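Local coordinates for amino acid ABC transporter, periplasmic amino acid-binding protein (Brucella ovis, PDB 4Z9N) that probably captures amino acids or small peptides in the periplasm for an ABC importer, and is seen here with glutathione bound, at residues D[148-153]-D[206-211]. Sequence-based numbering, arbitrary orientation.
Sequences ADYFRA and EIISKE
Glu206 meets Tyr150 through its aliphatic part: its CG lies 3.7 Å from Tyr150 OH, while the two side chains cross at about a right angle. The carboxylate is occupied beyond the tyrosine, its OE2 hydrogen-bonded to Ser126 OG and its OE1 to the backbone N of Ala127, bonds that probably help to hold the carbon chain beside the phenol oxygen. Ile208 makes the main contact. Its CG2 sits over one face of the Tyr150 ring, 3.5 Å from the centroid and 15° off the ring normal, which defines a CH-pi interaction. The methyl is displaced toward one rim, since Ile208 CG2 is 3.5 Å from Tyr150 CE1 but 4.1 Å from Tyr150 CE2. Ile208 CD1 lies beside the root of the side chain, 3.7 Å from Tyr150 CB. The Tyr150 chi1 of -177° sets CG opposite the backbone N, and the ring it carries presents a face to Ile208. Within the loop, Ser209 OG donates to Glu211 OE2 on the anti side of the carboxylate, 24° out of its plane, and Glu211 touches the bound glutathione. The contact thus joins helix 142-153 to the loop between strands 201-203 and 211-218, with Ile208 also packing on Gln112 and Phe114 of strand 101-117.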
loop_
_atom_site.group_PDB
_atom_site.type_symbol
_atom_site.label_atom_id
_atom_site.label_comp_id
_atom_site.label_asym_id
_atom_site.label_seq_id
_atom_site.Cartn_x
_atom_site.Cartn_y
_atom_site.Cartn_z
ATOM N N ALA D 148 -17.905 -3.331 -19.748
ATOM C CA ALA D 148 -19.139 -2.614 -20.019
ATOM C C ALA D 148 -18.878 -1.104 -19.941
ATOM O O ALA D 148 -19.295 -0.344 -20.825
ATOM C CB ALA D 148 -20.234 -3.037 -19.046
ATOM N N ASP D 149 -18.184 -0.671 -18.883
ATOM C CA ASP D 149 -17.891 0.754 -18.693
ATOM C C ASP D 149 -17.149 1.327 -19.895
ATOM O O ASP D 149 -17.453 2.424 -20.386
ATOM C CB ASP D 149 -17.027 0.991 -17.450
ATOM C CG ASP D 149 -17.766 0.785 -16.143
ATOM O OD1 ASP D 149 -19.015 0.749 -16.134
ATOM O OD2 ASP D 149 -17.065 0.677 -15.109
ATOM N N TYR D 150 -16.135 0.590 -20.334
ATOM C CA TYR D 150 -15.241 1.064 -21.389
ATOM C C TYR D 150 -15.969 1.197 -22.729
ATOM O O TYR D 150 -15.765 2.159 -23.470
ATOM C CB TYR D 150 -14.050 0.107 -21.516
ATOM C CG TYR D 150 -12.999 0.499 -22.530
ATOM C CD1 TYR D 150 -12.160 1.583 -22.309
ATOM C CD2 TYR D 150 -12.821 -0.246 -23.693
ATOM C CE1 TYR D 150 -11.180 1.937 -23.233
ATOM C CE2 TYR D 150 -11.837 0.091 -24.619
ATOM C CZ TYR D 150 -11.021 1.182 -24.382
ATOM O OH TYR D 150 -10.048 1.520 -25.298
ATOM N N PHE D 151 -16.842 0.241 -23.026
ATOM C CA PHE D 151 -17.554 0.271 -24.294
ATOM C C PHE D 151 -18.626 1.348 -24.285
ATOM O O PHE D 151 -18.841 1.997 -25.303
ATOM C CB PHE D 151 -18.153 -1.108 -24.604
ATOM C CG PHE D 151 -17.201 -2.011 -25.315
ATOM C CD1 PHE D 151 -16.032 -2.437 -24.691
ATOM C CD2 PHE D 151 -17.446 -2.402 -26.620
ATOM C CE1 PHE D 151 -15.136 -3.251 -25.360
ATOM C CE2 PHE D 151 -16.559 -3.205 -27.295
ATOM C CZ PHE D 151 -15.399 -3.632 -26.672
ATOM N N ARG D 152 -19.274 1.550 -23.133
ATOM C CA ARG D 152 -20.263 2.618 -22.993
ATOM C C ARG D 152 -19.598 3.976 -23.196
ATOM O O ARG D 152 -20.068 4.817 -23.970
ATOM C CB ARG D 152 -20.937 2.585 -21.616
ATOM C CG ARG D 152 -21.853 3.779 -21.381
ATOM C CD ARG D 152 -22.583 3.713 -20.024
ATOM N NE ARG D 152 -21.707 3.104 -19.026
ATOM C CZ ARG D 152 -21.971 1.982 -18.357
ATOM N NH1 ARG D 152 -23.138 1.380 -18.496
ATOM N NH2 ARG D 152 -21.088 1.485 -17.498
ATOM N N ALA D 153 -18.489 4.180 -22.493
ATOM C CA ALA D 153 -17.813 5.471 -22.485
ATOM C C ALA D 153 -17.329 5.834 -23.874
ATOM O O ALA D 153 -17.359 7.001 -24.279
ATOM C CB ALA D 153 -16.642 5.447 -21.499
ATOM N N GLU D 206 -4.049 -0.938 -24.964
ATOM C CA GLU D 206 -4.907 -0.268 -23.980
ATOM C C GLU D 206 -5.025 -1.011 -22.643
ATOM O O GLU D 206 -5.229 -2.229 -22.602
ATOM C CB GLU D 206 -6.311 -0.055 -24.561
ATOM C CG GLU D 206 -6.417 1.072 -25.599
ATOM C CD GLU D 206 -5.915 0.679 -26.982
ATOM O OE1 GLU D 206 -5.602 -0.511 -27.202
ATOM O OE2 GLU D 206 -5.846 1.575 -27.858
ATOM N N ILE D 207 -4.900 -0.254 -21.555
ATOM C CA ILE D 207 -5.150 -0.755 -20.206
ATOM C C ILE D 207 -6.305 0.037 -19.648
ATOM O O ILE D 207 -6.187 1.252 -19.503
ATOM C CB ILE D 207 -3.913 -0.623 -19.319
ATOM C CG1 ILE D 207 -2.777 -1.465 -19.900
ATOM C CG2 ILE D 207 -4.252 -0.977 -17.858
ATOM C CD1 ILE D 207 -1.436 -1.183 -19.294
ATOM N N ILE D 208 -7.420 -0.628 -19.332
ATOM C CA ILE D 208 -8.645 0.110 -19.063
ATOM C C ILE D 208 -9.052 0.134 -17.594
ATOM O O ILE D 208 -10.116 0.646 -17.272
ATOM C CB ILE D 208 -9.826 -0.432 -19.910
ATOM C CG1 ILE D 208 -10.259 -1.821 -19.435
ATOM C CG2 ILE D 208 -9.452 -0.459 -21.390
ATOM C CD1 ILE D 208 -11.646 -2.255 -19.951
ATOM N N SER D 209 -8.220 -0.399 -16.703
ATOM C CA SER D 209 -8.581 -0.423 -15.282
ATOM C C SER D 209 -7.347 -0.557 -14.422
ATOM O O SER D 209 -6.281 -0.914 -14.917
ATOM C CB SER D 209 -9.516 -1.588 -14.982
ATOM O OG SER D 209 -8.791 -2.805 -15.063
ATOM N N LYS D 210 -7.513 -0.275 -13.134
ATOM C CA LYS D 210 -6.534 -0.650 -12.124
ATOM C C LYS D 210 -6.944 -1.983 -11.510
ATOM O O LYS D 210 -8.091 -2.146 -11.070
ATOM C CB LYS D 210 -6.441 0.423 -11.034
ATOM C CG LYS D 210 -5.794 1.717 -11.513
ATOM C CD LYS D 210 -5.770 2.763 -10.396
ATOM C CE LYS D 210 -7.153 3.377 -10.217
ATOM N NZ LYS D 210 -7.032 4.596 -9.312
ATOM N N GLU D 211 -6.020 -2.943 -11.485
ATOM C CA GLU D 211 -6.315 -4.256 -10.911
ATOM C C GLU D 211 -5.201 -4.681 -9.962
ATOM O O GLU D 211 -4.330 -5.489 -10.306
ATOM C CB GLU D 211 -6.507 -5.324 -12.003
ATOM C CG GLU D 211 -7.480 -4.944 -13.099
ATOM C CD GLU D 211 -8.952 -5.221 -12.787
ATOM O OE1 GLU D 211 -9.286 -5.804 -11.728
ATOM O OE2 GLU D 211 -9.790 -4.844 -13.642
#